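Local coordinates for protein inactive glucansucrase (Lactobacillus reuteri, PDB 5JBD) that is an inactive member of the glucansucrases of glycosyl hydrolase family 70, built around a TIM-type barrel, and binds a calcium ion, at residues 212-224 with 235-249. Residues are numbered along the deposited sequence; the frame is centred on the assembly and turned at random.
With CA (calcium ion), chain C; GOL (glycerol), chain J.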
loop_
_atom_site.group_PDB
_atom_site.type_symbol
_atom_site.label_atom_id
_atom_site.label_comp_id
_atom_site.label_asym_id
_atom_site.label_seq_id
_atom_site.Cartn_x
_atom_site.Cartn_y
_atom_site.Cartn_z
ATOM N N ALA A 212 15.419 19.559 11.192
ATOM C CA ALA A 212 14.370 18.958 10.320
ATOM C C ALA A 212 13.875 19.877 9.187
ATOM O O ALA A 212 12.927 19.521 8.471
ATOM C CB ALA A 212 13.191 18.491 11.169
ATOM N N ASP A 213 14.506 21.044 9.026
ATOM C CA ASP A 213 14.156 21.968 7.957
ATOM C C ASP A 213 14.529 21.411 6.583
ATOM O O ASP A 213 15.435 20.573 6.457
ATOM C CB ASP A 213 14.844 23.327 8.129
ATOM C CG ASP A 213 14.286 24.142 9.289
ATOM O OD1 ASP A 213 13.323 23.704 9.948
ATOM O OD2 ASP A 213 14.837 25.239 9.544
ATOM N N SER A 214 13.796 21.865 5.564
ATOM C CA SER A 214 14.051 21.473 4.191
ATOM C C SER A 214 13.746 22.632 3.235
ATOM O O SER A 214 12.816 23.408 3.453
ATOM C CB SER A 214 13.225 20.233 3.832
ATOM O OG SER A 214 13.303 19.908 2.447
ATOM N N ASN A 215 14.561 22.729 2.189
ATOM C CA ASN A 215 14.319 23.633 1.062
ATOM C C ASN A 215 13.421 22.979 -0.004
ATOM O O ASN A 215 13.146 23.608 -1.006
ATOM C CB ASN A 215 15.646 24.039 0.418
ATOM C CG ASN A 215 16.493 24.913 1.320
ATOM O OD1 ASN A 215 17.692 24.693 1.441
ATOM N ND2 ASN A 215 15.874 25.896 1.976
ATOM N N TYR A 216 13.005 21.730 0.204
ATOM C CA TYR A 216 12.225 20.990 -0.776
ATOM C C TYR A 216 10.799 20.793 -0.266
ATOM O O TYR A 216 10.081 21.780 -0.113
ATOM C CB TYR A 216 12.986 19.723 -1.183
ATOM C CG TYR A 216 14.242 20.140 -1.913
ATOM C CD1 TYR A 216 14.186 20.513 -3.251
ATOM C CD2 TYR A 216 15.463 20.259 -1.246
ATOM C CE1 TYR A 216 15.313 20.961 -3.921
ATOM C CE2 TYR A 216 16.611 20.697 -1.916
ATOM C CZ TYR A 216 16.525 21.054 -3.251
ATOM O OH TYR A 216 17.642 21.490 -3.941
ATOM N N ARG A 217 10.390 19.568 0.039
ATOM C CA ARG A 217 9.004 19.292 0.391
ATOM C C ARG A 217 8.017 19.878 -0.642
ATOM O O ARG A 217 7.002 20.480 -0.272
ATOM C CB ARG A 217 8.675 19.771 1.829
ATOM C CG ARG A 217 9.446 19.034 2.935
ATOM C CD ARG A 217 8.857 19.253 4.335
ATOM N NE ARG A 217 9.571 18.481 5.361
ATOM C CZ ARG A 217 10.355 18.972 6.345
ATOM N NH1 ARG A 217 10.539 20.282 6.529
ATOM N NH2 ARG A 217 10.952 18.126 7.180
ATOM N N LEU A 218 8.328 19.721 -1.927
ATOM C CA LEU A 218 7.397 20.138 -2.984
ATOM C C LEU A 218 6.303 19.089 -2.979
ATOM O O LEU A 218 6.548 17.943 -3.340
ATOM C CB LEU A 218 8.077 20.211 -4.347
ATOM C CG LEU A 218 9.272 21.164 -4.457
ATOM C CD1 LEU A 218 9.761 21.260 -5.895
ATOM C CD2 LEU A 218 8.974 22.557 -3.909
ATOM N N MET A 219 5.129 19.450 -2.474
ATOM C CA MET A 219 4.037 18.482 -2.318
ATOM C C MET A 219 3.063 18.562 -3.498
ATOM O O MET A 219 2.903 19.601 -4.102
ATOM C CB MET A 219 3.287 18.714 -1.012
ATOM C CG MET A 219 4.161 18.460 0.209
ATOM S SD MET A 219 3.235 18.564 1.730
ATOM C CE MET A 219 2.236 17.106 1.706
ATOM N N ASN A 220 2.455 17.432 -3.810
ATOM C CA ASN A 220 1.409 17.326 -4.825
ATOM C C ASN A 220 1.943 17.563 -6.242
ATOM O O ASN A 220 1.178 17.921 -7.134
ATOM C CB ASN A 220 0.223 18.270 -4.517
ATOM C CG ASN A 220 -0.255 18.166 -3.079
ATOM O OD1 ASN A 220 -0.749 17.129 -2.635
ATOM N ND2 ASN A 220 -0.096 19.245 -2.337
ATOM N N ARG A 221 3.231 17.295 -6.472
ATOM C CA ARG A 221 3.815 17.361 -7.812
ATOM C C ARG A 221 3.594 16.018 -8.488
ATOM O O ARG A 221 4.531 15.370 -8.976
ATOM C CB ARG A 221 5.295 17.743 -7.765
ATOM C CG ARG A 221 5.583 19.108 -7.143
ATOM C CD ARG A 221 4.837 20.239 -7.843
ATOM N NE ARG A 221 5.403 21.536 -7.480
ATOM C CZ ARG A 221 6.384 22.178 -8.129
ATOM N NH1 ARG A 221 6.956 21.696 -9.240
ATOM N NH2 ARG A 221 6.804 23.346 -7.653
ATOM N N THR A 222 2.313 15.660 -8.550
ATOM C CA THR A 222 1.826 14.326 -8.847
ATOM C C THR A 222 1.183 14.328 -10.222
ATOM O O THR A 222 0.494 15.285 -10.581
ATOM C CB THR A 222 0.767 13.920 -7.825
ATOM O OG1 THR A 222 -0.176 14.998 -7.637
ATOM C CG2 THR A 222 1.450 13.604 -6.469
ATOM N N ILE A 223 1.436 13.264 -10.983
ATOM C CA ILE A 223 0.855 13.069 -12.332
ATOM C C ILE A 223 1.142 14.297 -13.217
ATOM O O ILE A 223 2.318 14.719 -13.290
ATOM C CB ILE A 223 -0.647 12.649 -12.285
ATOM C CG1 ILE A 223 -0.941 11.724 -11.109
ATOM C CG2 ILE A 223 -1.029 11.931 -13.572
ATOM C CD1 ILE A 223 -2.370 11.218 -11.069
ATOM N N ASN A 224 0.117 14.919 -13.825
ATOM C CA ASN A 224 0.334 16.098 -14.672
ATOM C C ASN A 224 0.682 17.384 -13.918
ATOM O O ASN A 224 1.025 18.375 -14.555
ATOM C CB ASN A 224 -0.851 16.328 -15.614
ATOM C CG ASN A 224 -1.082 15.139 -16.544
ATOM O OD1 ASN A 224 -0.274 14.890 -17.441
ATOM N ND2 ASN A 224 -2.136 14.372 -16.290
ATOM N N SER A 235 -4.310 14.851 -7.619
ATOM C CA SER A 235 -3.906 13.615 -6.936
ATOM C C SER A 235 -3.081 13.950 -5.681
ATOM O O SER A 235 -2.112 14.703 -5.776
ATOM C CB SER A 235 -3.107 12.706 -7.869
ATOM O OG SER A 235 -3.057 11.397 -7.341
ATOM N N PRO A 236 -3.458 13.400 -4.509
ATOM C CA PRO A 236 -2.860 13.865 -3.240
ATOM C C PRO A 236 -1.461 13.339 -2.944
ATOM O O PRO A 236 -1.105 12.215 -3.331
ATOM C CB PRO A 236 -3.847 13.346 -2.182
ATOM C CG PRO A 236 -4.415 12.105 -2.789
ATOM C CD PRO A 236 -4.522 12.398 -4.264
ATOM N N GLU A 237 -0.683 14.152 -2.235
ATOM C CA GLU A 237 0.649 13.751 -1.787
ATOM C C GLU A 237 0.581 12.670 -0.705
ATOM O O GLU A 237 1.430 11.762 -0.681
ATOM C CB GLU A 237 1.414 14.957 -1.232
ATOM C CG GLU A 237 2.872 14.663 -0.825
ATOM C CD GLU A 237 3.702 14.183 -1.990
ATOM O OE1 GLU A 237 3.786 14.953 -2.972
ATOM O OE2 GLU A 237 4.215 13.034 -1.956
ATOM N N LEU A 238 -0.407 12.774 0.184
ATOM C CA LEU A 238 -0.437 11.961 1.417
ATOM C C LEU A 238 -1.468 10.833 1.379
ATOM O O LEU A 238 -2.623 11.045 0.971
ATOM C CB LEU A 238 -0.709 12.868 2.618
ATOM C CG LEU A 238 0.232 14.070 2.779
ATOM C CD1 LEU A 238 -0.172 14.936 3.965
ATOM C CD2 LEU A 238 1.683 13.639 2.924
ATOM N N LEU A 239 -1.033 9.641 1.789
ATOM C CA LEU A 239 -1.894 8.467 1.970
ATOM C C LEU A 239 -1.915 8.035 3.439
ATOM O O LEU A 239 -2.915 8.242 4.138
ATOM C CB LEU A 239 -1.411 7.301 1.094
ATOM C CG LEU A 239 -1.467 7.510 -0.420
ATOM C CD1 LEU A 239 -0.849 6.311 -1.134
ATOM C CD2 LEU A 239 -2.906 7.757 -0.881
ATOM N N VAL A 240 -0.799 7.475 3.903
ATOM C CA VAL A 240 -0.681 6.940 5.274
ATOM C C VAL A 240 0.793 6.743 5.602
ATOM O O VAL A 240 1.613 6.533 4.697
ATOM C CB VAL A 240 -1.470 5.612 5.431
ATOM C CG1 VAL A 240 -0.799 4.465 4.678
ATOM C CG2 VAL A 240 -1.662 5.250 6.903
ATOM N N GLY A 241 1.131 6.814 6.888
ATOM C CA GLY A 241 2.503 6.587 7.359
ATOM C C GLY A 241 3.370 7.821 7.287
ATOM O O GLY A 241 2.857 8.926 7.182
ATOM N N ASN A 242 4.686 7.621 7.329
ATOM C CA ASN A 242 5.633 8.704 7.161
ATOM C C ASN A 242 5.845 8.915 5.676
ATOM O O ASN A 242 6.475 8.090 5.016
ATOM C CB ASN A 242 6.973 8.391 7.833
ATOM C CG ASN A 242 6.870 8.351 9.350
ATOM O OD1 ASN A 242 6.272 7.438 9.917
ATOM N ND2 ASN A 242 7.468 9.338 10.014
ATOM N N ASP A 243 5.372 10.042 5.165
ATOM C CA ASP A 243 5.415 10.315 3.728
ATOM C C ASP A 243 6.813 10.772 3.319
ATOM O O ASP A 243 7.325 11.765 3.843
ATOM C CB ASP A 243 4.388 11.384 3.353
ATOM C CG ASP A 243 4.150 11.464 1.845
ATOM O OD1 ASP A 243 3.521 10.542 1.320
ATOM O OD2 ASP A 243 4.599 12.420 1.184
ATOM N N ILE A 244 7.430 10.054 2.383
ATOM C CA ILE A 244 8.799 10.366 1.968
ATOM C C ILE A 244 8.809 11.556 1.010
ATOM O O ILE A 244 7.991 11.623 0.080
ATOM C CB ILE A 244 9.480 9.147 1.327
ATOM C CG1 ILE A 244 9.491 7.952 2.293
ATOM C CG2 ILE A 244 10.897 9.495 0.877
ATOM C CD1 ILE A 244 10.243 8.170 3.598
ATOM N N ASP A 245 9.727 12.502 1.238
ATOM C CA ASP A 245 9.865 13.661 0.356
ATOM C C ASP A 245 10.625 13.286 -0.931
ATOM O O ASP A 245 11.838 13.467 -1.036
ATOM C CB ASP A 245 10.533 14.843 1.040
ATOM C CG ASP A 245 10.647 16.052 0.127
ATOM O OD1 ASP A 245 9.986 16.075 -0.945
ATOM O OD2 ASP A 245 11.378 16.999 0.475
ATOM N N ASN A 246 9.868 12.819 -1.918
ATOM C CA ASN A 246 10.429 12.442 -3.222
ATOM C C ASN A 246 10.760 13.635 -4.149
ATOM O O ASN A 246 11.184 13.421 -5.286
ATOM C CB ASN A 246 9.519 11.402 -3.906
ATOM C CG ASN A 246 9.655 10.004 -3.283
ATOM O OD1 ASN A 246 10.697 9.350 -3.432
ATOM N ND2 ASN A 246 8.622 9.538 -2.602
ATOM N N SER A 247 10.592 14.871 -3.671
ATOM C CA SER A 247 11.147 16.068 -4.346
ATOM C C SER A 247 12.587 16.387 -3.891
ATOM O O SER A 247 13.258 17.205 -4.519
ATOM C CB SER A 247 10.275 17.285 -4.086
ATOM O OG SER A 247 10.435 17.770 -2.759
ATOM N N ASN A 248 13.055 15.776 -2.801
ATOM C CA ASN A 248 14.411 16.062 -2.294
ATOM C C ASN A 248 15.445 15.384 -3.202
ATOM O O ASN A 248 15.401 14.165 -3.351
ATOM C CB ASN A 248 14.547 15.583 -0.842
ATOM C CG ASN A 248 15.895 15.936 -0.228
ATOM O OD1 ASN A 248 16.942 15.612 -0.793
ATOM N ND2 ASN A 248 15.878 16.612 0.923
ATOM N N PRO A 249 16.385 16.156 -3.800
ATOM C CA PRO A 249 17.380 15.539 -4.701
ATOM C C PRO A 249 18.211 14.401 -4.107
ATOM O O PRO A 249 18.584 13.477 -4.838
ATOM C CB PRO A 249 18.289 16.714 -5.100
ATOM C CG PRO A 249 17.445 17.916 -4.917
ATOM C CD PRO A 249 16.555 17.613 -3.738
HETATM CA CA CA C . 3.593 11.007 -1.042
HETATM C C1 GOL J . 16.995 19.803 2.224
HETATM O O1 GOL J . 16.961 21.226 2.321
HETATM C C2 GOL J . 17.484 19.176 3.533
HETATM O O2 GOL J . 16.477 18.285 4.038
HETATM C C3 GOL J . 18.775 18.399 3.296
HETATM O O3 GOL J . 18.510 17.269 2.448
HETATM O O HOH W 1 13.432 17.266 2.090
HETATM O O HOH W 2 5.360 15.885 -4.925
HETATM O O HOH W 3 7.502 15.694 -2.116
HETATM O O HOH W 4 -2.168 15.884 -9.335
HETATM O O HOH W 5 5.881 10.257 -0.981
#
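Glu-237 meets Asn-220 of the irregular 212-224 loop with one carboxylate oxygen and a calcium ion with the other, joining this loop to the metal site of the family 70 fold. Glu-237 OE1 accepts the N-H of Asn-220 (OE1 to N 2.9 Å) through its anti lone pair, while OE2 of the same residue binds the calcium at 2.3 Å. The bond is returned by Asn-220 OD1, which takes the N-H of Glu-237 tilted 22° from the amide carbonyl plane; Arg-770 engages the polar end of Asn-220 from outside. Glu-237 reaches both partners with CG anti to its backbone N (chi1 -176°) and a bend at chi2. Against its CG lies Met-219 CE at 3.6 Å, which also touches Leu-238 CD2. Glu-237 O, Asp-243 OD1 (with OD2 more distant), on strand 242-244, and a water bind the metal as well, and Asn-287 and Asn-751 complete the site. At one end of the contact, the Thr-222 hydroxyl donates to Ser-235 O, and Ile-223 CD1 packs on Ser-235 CB. At the other, Asp-245 heads a type I turn ending at Asn-248, whose OD1 caps helix 249-263 by accepting the N-H of Val-250. Asp-245 OD2 is approached from above its carboxylate plane by Arg-217 N at 2.8 Å, and Asp-245 OD1 takes both the hydroxyl and the N-H of Ser-247, the latter closing an Asx turn. Thus positioned, Ser-247 OG accepts the N-H of Leu-218 (OG to N 3.0 Å). A water links Asp-245 OD2 with Ser-214 OG and Asn-248 ND2. Beyond the turn, the Tyr-216 ring lies against the first residue of the helix in a CH-pi contact: Pro-249 CD stands 3.4 Å from the ring centroid, 9° off the normal, while glycerol C1 meets the ring edge beside CD2.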